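Local atomic coordinates of 3-keto-5-aminohexanoate cleavage enzyme (Burkholderia xenovorans LB400, PDB entry 3E49), a protein that binds zinc in a TIM barrel and probably cleaves 3-keto-5-aminohexanoate, like other beta-keto acid cleavage enzymes. Residues C12-A17 with E271-Q276; A37-A42 with K76-A81; V48-A53 with G257-L262; A66-F71 with T103-E108; V82-T87 with R168-C173. One frame throughout, in Å; residues are numbered along the deposited sequence. Where two conformers were deposited one is given.

Contact 1 of 5, residues C12-A17 with E271-Q276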
# COMPACT_ATOMS: atom_id res chain seq x y z
N CYS A 12 -14.64 -24.80 -4.22
CA CYS A 12 -13.90 -25.65 -5.12
C CYS A 12 -14.49 -25.55 -6.55
O CYS A 12 -15.62 -25.88 -6.78
CB CYS A 12 -13.88 -27.08 -4.64
SG CYS A 12 -12.69 -28.04 -5.59
N ALA A 13 -13.69 -25.06 -7.50
CA ALA A 13 -14.06 -24.92 -8.91
C ALA A 13 -13.50 -26.18 -9.58
O ALA A 13 -12.30 -26.27 -9.88
CB ALA A 13 -13.42 -23.67 -9.49
N VAL A 14 -14.39 -27.12 -9.89
CA VAL A 14 -13.96 -28.47 -10.27
C VAL A 14 -13.39 -28.71 -11.67
O VAL A 14 -12.64 -29.66 -11.82
CB VAL A 14 -15.07 -29.54 -10.00
CG1 VAL A 14 -15.39 -29.62 -8.52
CG2 VAL A 14 -16.31 -29.22 -10.81
N THR A 15 -13.76 -27.91 -12.66
CA THR A 15 -13.21 -28.12 -14.04
C THR A 15 -13.06 -26.87 -14.92
O THR A 15 -12.05 -26.70 -15.66
CB THR A 15 -14.03 -29.22 -14.78
OG1 THR A 15 -13.31 -29.64 -15.94
CG2 THR A 15 -15.44 -28.70 -15.14
N GLY A 16 -14.05 -25.99 -14.85
CA GLY A 16 -14.01 -24.74 -15.61
C GLY A 16 -14.01 -24.89 -17.14
O GLY A 16 -14.44 -25.90 -17.64
N ALA A 17 -13.46 -23.89 -17.83
CA ALA A 17 -13.39 -23.87 -19.31
C ALA A 17 -12.02 -23.45 -19.79
O ALA A 17 -11.84 -23.30 -20.98
CB ALA A 17 -14.35 -22.88 -19.83
N GLU A 271 -4.23 -34.95 -8.42
CA GLU A 271 -5.01 -36.11 -8.87
C GLU A 271 -6.51 -35.88 -8.71
O GLU A 271 -7.32 -36.41 -9.47
CB GLU A 271 -4.59 -37.38 -8.14
CG GLU A 271 -3.14 -37.74 -8.46
CD GLU A 271 -2.74 -39.09 -7.90
OE1 GLU A 271 -3.56 -39.74 -7.23
OE2 GLU A 271 -1.58 -39.49 -8.15
N THR A 272 -6.87 -35.12 -7.68
CA THR A 272 -8.25 -34.73 -7.48
C THR A 272 -8.33 -33.26 -7.02
O THR A 272 -7.32 -32.62 -6.68
CB THR A 272 -8.93 -35.65 -6.44
OG1 THR A 272 -8.33 -35.49 -5.13
CG2 THR A 272 -8.75 -37.12 -6.90
N ASN A 273 -9.54 -32.74 -7.11
CA ASN A 273 -9.93 -31.43 -6.59
C ASN A 273 -9.82 -31.51 -5.08
O ASN A 273 -9.33 -30.59 -4.41
CB ASN A 273 -11.38 -31.12 -7.01
CG ASN A 273 -11.48 -30.51 -8.35
OD1 ASN A 273 -11.29 -29.31 -8.49
ND2 ASN A 273 -11.86 -31.30 -9.34
N ALA A 274 -10.28 -32.63 -4.52
CA ALA A 274 -10.21 -32.85 -3.09
C ALA A 274 -8.78 -32.75 -2.53
O ALA A 274 -8.57 -32.28 -1.43
CB ALA A 274 -10.87 -34.20 -2.72
N ALA A 275 -7.78 -33.15 -3.29
CA ALA A 275 -6.41 -33.05 -2.86
C ALA A 275 -6.09 -31.59 -2.53
O ALA A 275 -5.45 -31.30 -1.52
CB ALA A 275 -5.48 -33.55 -3.97
N GLN A 276 -6.58 -30.68 -3.38
CA GLN A 276 -6.37 -29.23 -3.21
C GLN A 276 -7.12 -28.67 -2.02
O GLN A 276 -6.61 -27.75 -1.34
CB GLN A 276 -6.73 -28.49 -4.48
CG GLN A 276 -5.79 -28.77 -5.63
CD GLN A 276 -6.15 -28.01 -6.89
OE1 GLN A 276 -7.25 -27.48 -6.98
NE2 GLN A 276 -5.22 -27.92 -7.84
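Asn273 reaches from the first turn of helix 273-286 across the end of strand 10-13 and lays its amide over Val14, the two side chains crossing at about a right angle. The packed part lies here. Asn273 ND2 donates to Val14 O at 3.1 Å, nearly straight at 161°, and meets a carbonyl lone pair in the carbonyl plane. The acceptor also lies close to the plane of the amide. At the other corner, Asn273 OD1 comes within 3.5 Å of Cys12 SG and accepts from Leu258 N, so both ends of the buried amide are engaged and its flip is settled. Val14 CB packs 3.7 Å from Asn273 ND2, beside the bond. The outer side is different: Thr272, exposed to solvent, makes no contact with segment 12-17 and caps its own helix, its OG1 accepting from Ala275 N at 3.0 Å. The contact joins the first barrel strand to the helix that follows the last, strand 253-256, which pairs with strand 10-13 to close the barrel. Chemically, one amide reads a donor and an acceptor at once, tying this closure to the loop that carries the zinc ligand Glu259.

Contact 2 of 5, residues A37-A42 with K76-A81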
# COMPACT_ATOMS: atom_id res chain seq x y z
N ALA A 37 -16.01 -35.51 -8.68
CA ALA A 37 -15.06 -34.43 -8.34
C ALA A 37 -15.68 -33.52 -7.27
O ALA A 37 -15.04 -33.17 -6.27
CB ALA A 37 -14.71 -33.65 -9.57
N SER A 38 -16.96 -33.20 -7.48
CA SER A 38 -17.74 -32.32 -6.62
C SER A 38 -18.07 -32.94 -5.28
O SER A 38 -17.94 -32.32 -4.22
CB SER A 38 -19.00 -31.87 -7.34
OG SER A 38 -18.69 -31.25 -8.58
N ILE A 39 -18.44 -34.21 -5.27
CA ILE A 39 -18.72 -34.85 -4.01
C ILE A 39 -17.46 -35.08 -3.19
O ILE A 39 -17.48 -34.92 -1.99
CB ILE A 39 -19.49 -36.19 -4.25
CG1 ILE A 39 -20.83 -35.86 -4.96
CG2 ILE A 39 -19.68 -36.88 -2.96
CD1 ILE A 39 -21.50 -37.06 -5.70
N GLY A 40 -16.35 -35.43 -3.84
CA GLY A 40 -15.08 -35.59 -3.14
C GLY A 40 -14.59 -34.28 -2.52
O GLY A 40 -14.05 -34.29 -1.44
N ALA A 41 -14.80 -33.17 -3.21
CA ALA A 41 -14.41 -31.84 -2.72
C ALA A 41 -15.20 -31.49 -1.49
O ALA A 41 -14.63 -31.04 -0.49
CB ALA A 41 -14.60 -30.77 -3.83
N ALA A 42 -16.50 -31.78 -1.53
CA ALA A 42 -17.38 -31.54 -0.40
C ALA A 42 -16.98 -32.40 0.77
O ALA A 42 -16.94 -31.92 1.91
CB ALA A 42 -18.83 -31.77 -0.79
N LYS A 76 -26.44 -32.75 -5.81
CA LYS A 76 -27.45 -32.35 -4.79
C LYS A 76 -27.94 -33.49 -3.86
O LYS A 76 -28.22 -33.29 -2.67
CB LYS A 76 -28.63 -31.66 -5.49
CG LYS A 76 -29.79 -31.28 -4.58
CD LYS A 76 -30.87 -30.57 -5.36
CE LYS A 76 -32.07 -30.31 -4.45
NZ LYS A 76 -33.11 -29.48 -5.12
N SER A 77 -28.01 -34.70 -4.41
CA SER A 77 -28.47 -35.86 -3.65
C SER A 77 -27.40 -36.41 -2.72
O SER A 77 -27.70 -37.10 -1.76
CB SER A 77 -28.94 -36.98 -4.59
OG SER A 77 -27.89 -37.45 -5.42
N ASN A 78 -26.15 -36.11 -3.02
CA ASN A 78 -25.05 -36.63 -2.23
C ASN A 78 -24.33 -35.65 -1.32
O ASN A 78 -23.53 -36.06 -0.48
CB ASN A 78 -24.09 -37.33 -3.19
CG ASN A 78 -24.69 -38.61 -3.76
OD1 ASN A 78 -24.72 -39.63 -3.08
ND2 ASN A 78 -25.21 -38.55 -4.98
N THR A 79 -24.63 -34.37 -1.45
CA THR A 79 -23.99 -33.38 -0.59
C THR A 79 -24.84 -32.14 -0.49
O THR A 79 -25.57 -31.81 -1.42
CB THR A 79 -22.54 -33.00 -1.10
OG1 THR A 79 -21.97 -32.01 -0.23
CG2 THR A 79 -22.57 -32.46 -2.51
N ASP A 80 -24.73 -31.43 0.65
CA ASP A 80 -25.39 -30.13 0.84
C ASP A 80 -24.53 -28.98 0.35
O ASP A 80 -24.93 -27.83 0.47
CB ASP A 80 -25.74 -29.89 2.30
CG ASP A 80 -26.92 -30.73 2.74
OD1 ASP A 80 -27.73 -31.10 1.83
OD2 ASP A 80 -27.04 -31.02 3.97
N ALA A 81 -23.37 -29.28 -0.20
CA ALA A 81 -22.51 -28.24 -0.69
C ALA A 81 -23.31 -27.38 -1.65
O ALA A 81 -24.07 -27.90 -2.48
CB ALA A 81 -21.27 -28.85 -1.38
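Thr79 OG1 is caught between a backbone donor on its own segment and a methyl group on the other. It accepts from Ala81 N at 3.1 Å with an angle of 163°, the bond that defines an ST turn, while Ala42 CB approaches the same oxygen to 3.2 Å. With OG1 anti to the backbone N (chi1 179°), the hydroxyl lies on the carbonyl side of Thr79, where it can curl back to the amide two residues on and still face helix 31-44. The turn also sets Ala81 against Ala42: their CB atoms touch at 3.9 Å, and Ala42 CA and Ala81 CA come within 6.1 Å, consistent with two such small side chains.

Nearer the surface, carbon meets carbon. Ile39 extends its CD1 tip to Asn78 CB, 3.6 Å away, and Ile39 CG1 also nears Asn78 CB (4.0 Å), the two side chains crossing at a slant. The Asn78 amide takes no polar bond across this interface; its ND2 turns back to Arg74 O in helix 71-78. The contact joins helix 31-44 to helix 71-78 and the turn that leads on to strand 82-85. Both helices belong to the outer layer of the TIM barrel, and on the barrel side of them Ile49 of strand 48-54 packs against Ser38 and Ala41 of helix 31-44 and against Ala81.

Contact 3 of 5, residues V48-A53 with G257-L262. With ZN (zinc ion), chain E.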
# COMPACT_ATOMS: atom_id res chain seq x y z
N VAL A 48 -18.76 -24.78 -1.11
CA VAL A 48 -19.30 -24.28 -2.39
C VAL A 48 -18.58 -24.93 -3.55
O VAL A 48 -17.35 -24.97 -3.59
CB VAL A 48 -19.16 -22.71 -2.53
CG1 VAL A 48 -19.72 -22.23 -3.92
CG2 VAL A 48 -19.86 -21.96 -1.31
N ILE A 49 -19.35 -25.44 -4.51
CA ILE A 49 -18.85 -26.10 -5.70
C ILE A 49 -19.18 -25.23 -6.92
O ILE A 49 -20.31 -25.02 -7.26
CB ILE A 49 -19.47 -27.53 -5.86
CG1 ILE A 49 -19.37 -28.31 -4.54
CG2 ILE A 49 -18.77 -28.28 -6.95
CD1 ILE A 49 -17.90 -28.62 -4.06
N HIS A 50 -18.14 -24.69 -7.54
CA HIS A 50 -18.27 -23.83 -8.70
C HIS A 50 -18.17 -24.74 -9.93
O HIS A 50 -17.15 -25.44 -10.15
CB HIS A 50 -17.17 -22.74 -8.66
CG HIS A 50 -17.08 -21.91 -9.89
ND1 HIS A 50 -17.46 -20.59 -9.92
CD2 HIS A 50 -16.51 -22.16 -11.08
CE1 HIS A 50 -17.20 -20.09 -11.12
NE2 HIS A 50 -16.71 -21.05 -11.87
N LEU A 51 -19.22 -24.70 -10.75
CA LEU A 51 -19.43 -25.66 -11.84
C LEU A 51 -19.53 -25.15 -13.25
O LEU A 51 -20.18 -24.13 -13.52
CB LEU A 51 -20.72 -26.47 -11.55
CG LEU A 51 -20.63 -27.42 -10.35
CD1 LEU A 51 -21.99 -27.67 -9.70
CD2 LEU A 51 -19.95 -28.72 -10.72
N HIS A 52 -18.83 -25.86 -14.14
CA HIS A 52 -19.01 -25.72 -15.58
C HIS A 52 -19.28 -27.13 -16.08
O HIS A 52 -19.02 -28.12 -15.37
CB HIS A 52 -17.76 -25.25 -16.33
CG HIS A 52 -17.31 -23.87 -16.01
ND1 HIS A 52 -16.94 -22.97 -16.99
CD2 HIS A 52 -17.04 -23.26 -14.82
CE1 HIS A 52 -16.50 -21.86 -16.42
NE2 HIS A 52 -16.54 -22.02 -15.11
N ALA A 53 -19.77 -27.21 -17.32
CA ALA A 53 -20.03 -28.49 -17.98
C ALA A 53 -19.11 -28.56 -19.19
O ALA A 53 -18.71 -27.52 -19.76
CB ALA A 53 -21.49 -28.59 -18.42
N GLY A 257 -9.32 -25.65 -6.73
CA GLY A 257 -9.91 -26.43 -7.83
C GLY A 257 -9.10 -26.55 -9.09
O GLY A 257 -8.34 -25.66 -9.42
N LEU A 258 -9.33 -27.65 -9.82
CA LEU A 258 -8.64 -27.94 -11.09
C LEU A 258 -9.01 -26.98 -12.20
O LEU A 258 -8.26 -26.83 -13.20
CB LEU A 258 -8.82 -29.43 -11.49
CG LEU A 258 -7.90 -30.51 -10.90
CD1 LEU A 258 -7.60 -30.36 -9.46
CD2 LEU A 258 -8.50 -31.93 -11.18
N GLU A 259 -10.14 -26.29 -12.04
CA GLU A 259 -10.49 -25.22 -12.96
C GLU A 259 -9.37 -24.15 -12.99
O GLU A 259 -9.08 -23.61 -14.03
CB GLU A 259 -11.77 -24.52 -12.53
CG GLU A 259 -11.99 -23.20 -13.25
CD GLU A 259 -13.39 -22.65 -13.21
OE1 GLU A 259 -14.36 -23.35 -12.82
OE2 GLU A 259 -13.49 -21.47 -13.61
N ASP A 260 -8.85 -23.86 -11.80
CA ASP A 260 -7.91 -22.77 -11.51
C ASP A 260 -6.44 -23.17 -11.53
O ASP A 260 -5.60 -22.38 -11.94
CB ASP A 260 -8.21 -22.20 -10.12
CG ASP A 260 -9.68 -21.74 -9.95
OD1 ASP A 260 -10.34 -21.39 -10.95
OD2 ASP A 260 -10.20 -21.75 -8.82
N SER A 261 -6.14 -24.38 -11.08
CA SER A 261 -4.78 -24.91 -11.06
C SER A 261 -4.79 -26.39 -11.29
O SER A 261 -5.56 -27.12 -10.67
CB SER A 261 -4.08 -24.69 -9.72
OG SER A 261 -2.74 -25.20 -9.80
N LEU A 262 -3.89 -26.87 -12.15
CA LEU A 262 -3.78 -28.30 -12.40
C LEU A 262 -2.84 -29.01 -11.41
O LEU A 262 -2.85 -30.25 -11.34
CB LEU A 262 -3.31 -28.55 -13.83
CG LEU A 262 -4.27 -28.19 -14.97
CD1 LEU A 262 -3.74 -28.56 -16.27
CD2 LEU A 262 -5.58 -28.94 -14.76
ZN ZN E . -15.52 -20.65 -13.66
O HOH W 1 -15.72 -25.59 -12.52
O HOH W 2 -16.88 -18.82 -14.30
O HOH W 3 -14.46 -18.69 -12.80
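His50, His52 and Glu259 converge on one zinc ion, a worked example of how a TIM barrel gathers metal ligands, here from strand 48-54 and from the loop after strand 253-256. His50 NE2, His52 NE2 and Glu259 OE2 each bind the zinc at 2.2 Å, and waters 2 and 3 complete the first shell at 2.4 Å. The glutamate binds through one oxygen. Its second, Glu259 OE1, lies at the edge of the His50 ring, near its plane and 3.0 Å from His50 CD2, and sits 3.3 Å from His52 CD2. The carboxylate is turned 59° from the His50 ring and stands perpendicular to the His52 ring.

One shell out, water 1 holds the oxygen that does not bind the metal: it donates to Glu259 OE1 at 2.6 Å and to His50 O at 2.8 Å, bridging the carboxylate to the backbone of the strand, which probably restrains its rotation about the CG-CD bond. Glu259 gets there on an extended chain, its CG pointing directly away from the backbone N (chi1 166°). On the far side of the His50 ring, ND1 is bonded to Glu170 OE1, which probably steadies the orientation of the ring. The turn carrying Glu259 is itself held by Gly257 O, which accepts from both Asp260 N and Ser261 N.

Strand 48-54 runs between strands 10-13 and 82-85, parallel to both, with helix 31-44 packed on its outer face; the loop of Glu259 follows strand 253-256, and Ala13 of strand 10-13 touches both His50 and Glu259.

Contact 4 of 5, residues A66-F71 with T103-E108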
# COMPACT_ATOMS: atom_id res chain seq x y z
N ALA A 66 -28.55 -28.86 -21.03
CA ALA A 66 -28.58 -30.32 -21.10
C ALA A 66 -27.27 -30.96 -20.59
O ALA A 66 -27.29 -32.05 -20.06
CB ALA A 66 -28.90 -30.78 -22.55
N ALA A 67 -26.12 -30.27 -20.73
CA ALA A 67 -24.82 -30.83 -20.27
C ALA A 67 -24.68 -30.88 -18.74
O ALA A 67 -23.77 -31.56 -18.20
CB ALA A 67 -23.65 -30.05 -20.88
N PHE A 68 -25.57 -30.17 -18.03
CA PHE A 68 -25.62 -30.18 -16.56
C PHE A 68 -26.68 -31.13 -15.98
O PHE A 68 -26.68 -31.45 -14.78
CB PHE A 68 -26.01 -28.78 -16.08
CG PHE A 68 -25.00 -27.70 -16.39
CD1 PHE A 68 -24.91 -27.13 -17.64
CD2 PHE A 68 -24.18 -27.20 -15.38
CE1 PHE A 68 -23.98 -26.12 -17.92
CE2 PHE A 68 -23.25 -26.18 -15.64
CZ PHE A 68 -23.15 -25.64 -16.89
N ALA A 69 -27.59 -31.58 -16.84
CA ALA A 69 -28.78 -32.34 -16.38
C ALA A 69 -28.55 -33.57 -15.52
O ALA A 69 -29.38 -33.85 -14.66
CB ALA A 69 -29.69 -32.68 -17.58
N GLU A 70 -27.44 -34.28 -15.68
CA GLU A 70 -27.19 -35.48 -14.91
C GLU A 70 -26.42 -35.14 -13.63
O GLU A 70 -26.77 -35.58 -12.54
CB GLU A 70 -26.39 -36.49 -15.75
CG GLU A 70 -26.98 -36.73 -17.17
CD GLU A 70 -26.01 -37.40 -18.14
OE1 GLU A 70 -25.49 -38.47 -17.81
OE2 GLU A 70 -25.79 -36.85 -19.24
N PHE A 71 -25.34 -34.37 -13.77
CA PHE A 71 -24.51 -34.11 -12.58
C PHE A 71 -25.13 -33.27 -11.48
O PHE A 71 -24.90 -33.54 -10.31
CB PHE A 71 -23.04 -33.71 -12.91
CG PHE A 71 -22.83 -32.36 -13.58
CD1 PHE A 71 -22.97 -31.17 -12.88
CD2 PHE A 71 -22.27 -32.29 -14.87
CE1 PHE A 71 -22.72 -29.94 -13.49
CE2 PHE A 71 -21.99 -31.06 -15.50
CZ PHE A 71 -22.20 -29.87 -14.81
N THR A 103 -30.22 -19.35 -15.63
CA THR A 103 -31.63 -18.94 -15.78
C THR A 103 -32.55 -20.15 -15.72
O THR A 103 -33.64 -20.06 -15.16
CB THR A 103 -31.88 -18.06 -17.03
OG1 THR A 103 -31.31 -18.67 -18.18
CG2 THR A 103 -31.21 -16.70 -16.89
N HIS A 104 -32.10 -21.31 -16.22
CA HIS A 104 -32.91 -22.52 -16.16
C HIS A 104 -32.89 -23.23 -14.81
O HIS A 104 -33.94 -23.62 -14.27
CB HIS A 104 -32.48 -23.53 -17.23
CG HIS A 104 -33.21 -24.83 -17.12
ND1 HIS A 104 -34.43 -25.06 -17.73
CD2 HIS A 104 -32.93 -25.96 -16.42
CE1 HIS A 104 -34.84 -26.27 -17.44
NE2 HIS A 104 -33.95 -26.84 -16.64
N TYR A 105 -31.69 -23.43 -14.28
CA TYR A 105 -31.52 -24.17 -13.04
C TYR A 105 -31.78 -23.37 -11.76
O TYR A 105 -32.06 -23.95 -10.71
CB TYR A 105 -30.16 -24.87 -13.01
CG TYR A 105 -30.04 -26.01 -14.05
CD1 TYR A 105 -30.79 -27.17 -13.91
CD2 TYR A 105 -29.15 -25.94 -15.11
CE1 TYR A 105 -30.71 -28.20 -14.81
CE2 TYR A 105 -29.05 -26.98 -16.02
CZ TYR A 105 -29.84 -28.11 -15.86
OH TYR A 105 -29.75 -29.15 -16.75
N MSE A 106 -31.71 -22.04 -11.89
CA MSE A 106 -31.91 -21.13 -10.78
C MSE A 106 -31.14 -21.54 -9.54
O MSE A 106 -31.72 -21.75 -8.47
CB MSE A 106 -33.40 -21.03 -10.48
CG MSE A 106 -34.15 -20.54 -11.70
SE MSE A 106 -36.09 -20.53 -11.40
CE MSE A 106 -36.59 -20.14 -13.15
N PRO A 107 -29.81 -21.63 -9.66
CA PRO A 107 -28.98 -22.05 -8.54
C PRO A 107 -28.94 -21.01 -7.41
O PRO A 107 -29.35 -19.90 -7.61
CB PRO A 107 -27.60 -22.23 -9.20
CG PRO A 107 -27.60 -21.27 -10.28
CD PRO A 107 -28.99 -21.26 -10.83
N GLU A 108 -28.45 -21.38 -6.24
CA GLU A 108 -28.31 -20.46 -5.12
C GLU A 108 -27.25 -19.42 -5.44
O GLU A 108 -27.34 -18.27 -5.03
CB GLU A 108 -27.86 -21.24 -3.89
CG GLU A 108 -28.97 -22.09 -3.25
CD GLU A 108 -28.49 -22.77 -2.03
OE1 GLU A 108 -28.80 -22.28 -0.91
OE2 GLU A 108 -27.80 -23.81 -2.17
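Tyr105 extends from the last turn of helix 95-105, and its ring meets Phe68 CB obliquely through CE2, 3.5 Å away. The Phe68 ring itself leads away from the tyrosine; Tyr105 CE2 reaches no nearer than 4.1 Å to Phe68 CG, and the two rings do not form a stack. With CG anti to the carbonyl carbon (chi1 -68°), the tyrosine ring projects from its helix toward segment 66-71 and brings the hydroxyl to the backbone at Ala69.

There Tyr105 OH lies 3.3 Å from Ala69 N, but the angle is too poor for a hydrogen bond, and this amide is instead bonded to Ala66 O. The hydroxyl finds its partner just before the segment, at Pro65 O. Ala69 CB adds an apolar neighbour 3.6 Å from Tyr105 OH. In the TIM barrel, helix 95-105 belongs to the beta-alpha-beta crossover between the parallel, adjacent strands 82-85 and 109-113, whereas the short, weakly bonded helix 65-68 follows strand 61-62, which pairs antiparallel with strand 48-54. The tyrosine therefore joins two consecutive excursions from the sheet. Its ring is also covered within its own segment: His104 CD2 stands 3.4 Å above the centre of one face.

Further in, the Phe68 ring packs on Leu85 of strand 82-85 and Ala53 of strand 48-54, not far from the zinc ligand His52. Phe71, from the same segment, receives Phe68 CA over one face, 3.8 Å above its plane and offset toward the rim.

Contact 5 of 5, residues V82-T87 with R168-C173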
# COMPACT_ATOMS: atom_id res chain seq x y z
N VAL A 82 -23.16 -26.06 -1.56
CA VAL A 82 -23.84 -25.12 -2.44
C VAL A 82 -23.37 -25.23 -3.91
O VAL A 82 -22.17 -25.16 -4.21
CB VAL A 82 -23.59 -23.63 -2.02
CG1 VAL A 82 -24.43 -22.69 -2.88
CG2 VAL A 82 -23.84 -23.40 -0.55
N ILE A 83 -24.34 -25.38 -4.82
CA ILE A 83 -24.07 -25.47 -6.24
C ILE A 83 -24.00 -24.05 -6.84
O ILE A 83 -24.93 -23.23 -6.73
CB ILE A 83 -25.12 -26.36 -6.95
CG1 ILE A 83 -24.92 -27.80 -6.49
CG2 ILE A 83 -25.05 -26.21 -8.48
CD1 ILE A 83 -25.95 -28.76 -6.97
N ASN A 84 -22.88 -23.76 -7.48
CA ASN A 84 -22.65 -22.46 -8.03
C ASN A 84 -22.38 -22.64 -9.52
O ASN A 84 -21.41 -23.26 -9.89
CB ASN A 84 -21.44 -21.88 -7.29
CG ASN A 84 -20.98 -20.56 -7.83
OD1 ASN A 84 -21.43 -20.07 -8.87
ND2 ASN A 84 -20.01 -19.97 -7.11
N LEU A 85 -23.25 -22.13 -10.38
CA LEU A 85 -23.07 -22.26 -11.84
C LEU A 85 -22.45 -21.06 -12.49
O LEU A 85 -22.81 -19.94 -12.20
CB LEU A 85 -24.42 -22.44 -12.54
CG LEU A 85 -25.23 -23.62 -12.00
CD1 LEU A 85 -26.50 -23.78 -12.86
CD2 LEU A 85 -24.37 -24.89 -11.94
N THR A 86 -21.59 -21.33 -13.46
CA THR A 86 -20.94 -20.29 -14.23
C THR A 86 -21.91 -19.59 -15.19
O THR A 86 -22.85 -20.22 -15.68
CB THR A 86 -19.77 -20.86 -15.06
OG1 THR A 86 -19.16 -19.79 -15.75
CG2 THR A 86 -20.25 -21.89 -16.11
N THR A 87 -21.69 -18.28 -15.41
CA THR A 87 -22.40 -17.50 -16.41
C THR A 87 -21.43 -17.04 -17.47
O THR A 87 -21.75 -16.24 -18.32
CB THR A 87 -23.13 -16.26 -15.86
OG1 THR A 87 -22.21 -15.25 -15.37
CG2 THR A 87 -24.07 -16.66 -14.81
N ARG A 168 -27.88 -15.65 -6.11
CA ARG A 168 -26.94 -14.64 -5.65
C ARG A 168 -25.63 -14.91 -6.35
O ARG A 168 -25.44 -15.96 -6.95
CB ARG A 168 -26.85 -14.59 -4.14
CG ARG A 168 -28.19 -14.07 -3.55
CD ARG A 168 -28.24 -14.02 -2.05
NE ARG A 168 -27.22 -13.13 -1.55
CZ ARG A 168 -27.30 -11.81 -1.54
NH1 ARG A 168 -28.38 -11.17 -1.96
NH2 ARG A 168 -26.27 -11.12 -1.08
N PHE A 169 -24.73 -13.96 -6.30
CA PHE A 169 -23.54 -14.08 -7.15
C PHE A 169 -22.21 -14.16 -6.48
O PHE A 169 -21.99 -13.57 -5.43
CB PHE A 169 -23.51 -12.90 -8.10
CG PHE A 169 -24.76 -12.76 -8.92
CD1 PHE A 169 -24.93 -13.52 -10.07
CD2 PHE A 169 -25.78 -11.89 -8.53
CE1 PHE A 169 -26.10 -13.39 -10.82
CE2 PHE A 169 -26.95 -11.78 -9.28
CZ PHE A 169 -27.10 -12.52 -10.42
N GLU A 170 -21.34 -14.92 -7.15
CA GLU A 170 -19.93 -14.96 -6.84
C GLU A 170 -19.39 -13.95 -7.86
O GLU A 170 -19.31 -14.25 -9.05
CB GLU A 170 -19.32 -16.37 -7.08
CG GLU A 170 -17.80 -16.46 -6.89
CD GLU A 170 -17.18 -17.73 -7.44
OE1 GLU A 170 -17.82 -18.42 -8.25
OE2 GLU A 170 -16.00 -18.03 -7.11
N PHE A 171 -19.10 -12.72 -7.39
CA PHE A 171 -18.59 -11.67 -8.25
C PHE A 171 -17.10 -11.91 -8.47
O PHE A 171 -16.29 -11.81 -7.54
CB PHE A 171 -18.83 -10.28 -7.64
CG PHE A 171 -20.31 -9.99 -7.34
CD1 PHE A 171 -21.14 -9.54 -8.37
CD2 PHE A 171 -20.80 -10.08 -6.06
CE1 PHE A 171 -22.47 -9.26 -8.12
CE2 PHE A 171 -22.15 -9.85 -5.80
CZ PHE A 171 -22.98 -9.40 -6.85
N GLU A 172 -16.74 -12.25 -9.71
CA GLU A 172 -15.38 -12.56 -10.07
C GLU A 172 -14.75 -11.28 -10.51
O GLU A 172 -15.09 -10.75 -11.56
CB GLU A 172 -15.35 -13.59 -11.18
CG GLU A 172 -15.83 -14.93 -10.73
CD GLU A 172 -15.89 -15.94 -11.87
OE1 GLU A 172 -16.24 -15.53 -13.02
OE2 GLU A 172 -15.61 -17.13 -11.58
N CYS A 173 -13.87 -10.77 -9.67
CA CYS A 173 -13.21 -9.49 -9.93
C CYS A 173 -11.73 -9.73 -10.23
O CYS A 173 -10.96 -10.12 -9.35
CB CYS A 173 -13.39 -8.57 -8.73
SG CYS A 173 -15.18 -8.26 -8.33
O HOH W 2 -16.88 -18.82 -14.30
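Glu170 meets Asn84 across the barrel interior, the two side chains crossing at about a right angle. Starting at the backbone, Glu170 CB lies 3.7 Å from Asn84 ND2, and CG passes the same nitrogen at 4.2 Å. A chi1 of 175° swings CG away from its own backbone N, and the extended chain carries the carboxylate into the barrel; CD stands 3.6 Å from Asn84 ND2. At the tip, OE1 accepts from Asn84 ND2 at 2.9 Å. That bond is bent, 136° at the hydrogen, and arrives from above the carboxylate plane, the amide and carboxylate being turned 65° apart. OE1 also holds His50 ND1, while OE2 forms a salt bridge with Arg255 and accepts from Gln198 NE2. Nearer the mouth a thinner link runs through zinc-bound water 2, which is 2.9 Å from Thr86 OG1 and makes a weak, long bond to Glu172 OE2.

Strands 82-85 and 168-173 are not sheet neighbours: strand 109-113 lies between them, and side chains and a water bridge the gap. The buried carboxylate is thus gripped at both oxygens, consistent with a second-shell role, Asn84 probably steadying Glu170, which in turn probably orients the zinc ligand His50.

Overall arrangement
From the N terminus, segments 12-17, 37-42, 48-53 and 66-71 each open a loop before any closes. Contact 2 closes first, at 76-81, and crosses contacts 3 and 4. Segment 82-87 then opens contact 5; contact 4 closes at 103-108, crossing contact 5, which closes at 168-173. Contact 3 follows at 257-262, enclosing contacts 4 and 5, and contact 1 closes last at 271-276 around all the others. Contacts 1, 3 and 5 reach the same barrel sheet, joining its beginning, middle and end, and contacts 3 and 5 meet around His50. Contacts 2 and 4 tie together the surrounding helices, their centres about 15 Å apart.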